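Local coordinates for beta-phosphoglucomutase (Bacteroides vulgatus, PDB 3DV9), which probably interconverts beta-glucose 1-phosphate and glucose 6-phosphate, as a magnesium-dependent phosphomutase of the haloacid dehalogenase superfamily, at residues 33-38 / 143-148. Residues are numbered along the deposited sequence; the frame is centred on the assembly and turned at random.
Sequences VLFDSM and NHNFPG
F146, the first residue past the end of helix 139-145, drives the edge of its ring toward the face of F35. This is an edge-to-face pair, with ring centroids 5.5 Å apart. The planes are inclined at 61°. F146 CE2 lies 3.8 Å from F35 CZ, over the rim of the F35 ring rather than its middle. The same edge reaches L34: F146 CZ sits 3.4 Å from the backbone O of L34, which lies close to the plane of the F146 ring, and 3.9 Å from L34 CB. With CG anti to the carbonyl carbon (chi1 -53°), F146 is swung across to the 33-38 loop, and A113, L114 and L117 of helix 113-122 also pack against it.

N145 meets F35 at its edge. Its amide stands nearly upright to the F35 ring, the planes 83° apart, with N145 CG 3.6 Å from F35 CE1. The amide's polar ends are spoken for by R141 O at ND2 and R109 NH2 at OD1. An alanine at F35 would remove the face that F146 abuts and probably leave a gap beside the N145 amide and the F146 edge.

Away from this buried patch, H144 before the contact residues and P147 and G148 after them are exposed, and D36 turns partly to solvent. Between the segments the chemistry is mostly apolar and aromatic, with the L34 carbonyl and the N145 amide meeting ring edges but no direct hydrogen bond, which implies that shape and burial join the loop following the magnesium-binding aspartates D29 and D31 to the end of helix 139-145.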
loop_
_atom_site.group_PDB
_atom_site.type_symbol
_atom_site.label_atom_id
_atom_site.label_comp_id
_atom_site.label_asym_id
_atom_site.label_seq_id
_atom_site.Cartn_x
_atom_site.Cartn_y
_atom_site.Cartn_z
ATOM N N VAL A 33 -6.096 2.656 1.448
ATOM C CA VAL A 33 -5.974 3.554 0.272
ATOM C C VAL A 33 -7.229 3.420 -0.581
ATOM O O VAL A 33 -7.937 4.410 -0.837
ATOM C CB VAL A 33 -4.682 3.216 -0.539
ATOM C CG1 VAL A 33 -4.688 3.935 -1.917
ATOM C CG2 VAL A 33 -3.418 3.574 0.310
ATOM N N LEU A 34 -7.499 2.189 -1.031
ATOM C CA LEU A 34 -8.761 1.850 -1.734
ATOM C C LEU A 34 -9.947 1.594 -0.807
ATOM O O LEU A 34 -11.048 2.091 -1.064
ATOM C CB LEU A 34 -8.549 0.692 -2.723
ATOM C CG LEU A 34 -7.442 0.968 -3.757
ATOM C CD1 LEU A 34 -7.369 -0.288 -4.634
ATOM C CD2 LEU A 34 -7.734 2.231 -4.611
ATOM N N PHE A 35 -9.710 0.808 0.249
ATOM C CA PHE A 35 -10.736 0.458 1.199
ATOM C C PHE A 35 -10.355 0.953 2.581
ATOM O O PHE A 35 -9.169 0.884 2.964
ATOM C CB PHE A 35 -10.921 -1.072 1.266
ATOM C CG PHE A 35 -11.579 -1.675 0.049
ATOM C CD1 PHE A 35 -12.916 -1.458 -0.230
ATOM C CD2 PHE A 35 -10.838 -2.515 -0.806
ATOM C CE1 PHE A 35 -13.538 -2.046 -1.327
ATOM C CE2 PHE A 35 -11.464 -3.120 -1.950
ATOM C CZ PHE A 35 -12.827 -2.871 -2.193
ATOM N N ASP A 36 -11.347 1.378 3.369
ATOM C CA ASP A 36 -11.048 1.774 4.731
ATOM C C ASP A 36 -11.124 0.492 5.605
ATOM O O ASP A 36 -12.040 0.294 6.403
ATOM C CB ASP A 36 -12.029 2.857 5.195
ATOM C CG ASP A 36 -11.664 3.410 6.567
ATOM O OD1 ASP A 36 -10.515 3.165 7.023
ATOM O OD2 ASP A 36 -12.542 4.072 7.169
ATOM N N SER A 37 -10.175 -0.412 5.382
ATOM C CA SER A 37 -10.159 -1.740 6.018
ATOM C C SER A 37 -9.229 -1.831 7.229
ATOM O O SER A 37 -9.240 -2.824 7.966
ATOM C CB SER A 37 -9.654 -2.746 4.986
ATOM O OG SER A 37 -8.414 -2.297 4.466
HETATM N N MSE A 38 -8.388 -0.818 7.448
HETATM C CA MSE A 38 -7.366 -0.985 8.503
HETATM C C MSE A 38 -7.922 -1.084 9.944
HETATM O O MSE A 38 -7.405 -1.841 10.771
HETATM C CB MSE A 38 -6.256 0.088 8.357
HETATM C CG MSE A 38 -5.283 -0.175 7.201
HETATM SE SE MSE A 38 -4.476 -1.993 7.327
HETATM C CE MSE A 38 -3.706 -1.814 9.050
ATOM N N ASN A 143 -13.978 -5.395 -8.189
ATOM C CA ASN A 143 -14.871 -5.147 -9.334
ATOM C C ASN A 143 -16.154 -4.452 -8.918
ATOM O O ASN A 143 -16.642 -3.571 -9.623
ATOM C CB ASN A 143 -15.224 -6.440 -10.083
ATOM C CG ASN A 143 -16.108 -6.185 -11.319
ATOM O OD1 ASN A 143 -15.751 -5.396 -12.209
ATOM N ND2 ASN A 143 -17.259 -6.848 -11.371
ATOM N N HIS A 144 -16.731 -4.873 -7.793
ATOM C CA HIS A 144 -17.993 -4.346 -7.288
ATOM C C HIS A 144 -17.875 -2.870 -6.839
ATOM O O HIS A 144 -18.866 -2.115 -6.821
ATOM C CB HIS A 144 -18.362 -5.229 -6.089
ATOM C CG HIS A 144 -19.580 -4.797 -5.342
ATOM N ND1 HIS A 144 -20.831 -4.743 -5.918
ATOM C CD2 HIS A 144 -19.744 -4.436 -4.050
ATOM C CE1 HIS A 144 -21.715 -4.354 -5.015
ATOM N NE2 HIS A 144 -21.082 -4.160 -3.871
ATOM N N ASN A 145 -16.670 -2.493 -6.405
ATOM C CA ASN A 145 -16.437 -1.170 -5.814
ATOM C C ASN A 145 -15.770 -0.209 -6.777
ATOM O O ASN A 145 -15.943 0.980 -6.685
ATOM C CB ASN A 145 -15.653 -1.271 -4.514
ATOM C CG ASN A 145 -16.484 -1.803 -3.417
ATOM O OD1 ASN A 145 -17.119 -1.037 -2.691
ATOM N ND2 ASN A 145 -16.531 -3.127 -3.297
ATOM N N PHE A 146 -14.993 -0.755 -7.710
ATOM C CA PHE A 146 -14.254 0.056 -8.698
ATOM C C PHE A 146 -14.497 -0.554 -10.094
ATOM O O PHE A 146 -13.576 -1.177 -10.676
ATOM C CB PHE A 146 -12.741 0.082 -8.306
ATOM C CG PHE A 146 -12.508 0.521 -6.875
ATOM C CD1 PHE A 146 -12.686 1.851 -6.505
ATOM C CD2 PHE A 146 -12.156 -0.414 -5.885
ATOM C CE1 PHE A 146 -12.487 2.266 -5.145
ATOM C CE2 PHE A 146 -11.967 -0.037 -4.546
ATOM C CZ PHE A 146 -12.139 1.308 -4.158
ATOM N N PRO A 147 -15.723 -0.415 -10.611
ATOM C CA PRO A 147 -16.118 -1.238 -11.765
ATOM C C PRO A 147 -15.264 -0.961 -13.023
ATOM O O PRO A 147 -15.111 0.200 -13.457
ATOM C CB PRO A 147 -17.614 -0.881 -11.990
ATOM C CG PRO A 147 -18.069 -0.237 -10.741
ATOM C CD PRO A 147 -16.832 0.462 -10.176
ATOM N N GLY A 148 -14.661 -2.021 -13.561
ATOM C CA GLY A 148 -13.827 -1.943 -14.751
ATOM C C GLY A 148 -12.489 -1.227 -14.604
ATOM O O GLY A 148 -11.823 -0.950 -15.611
#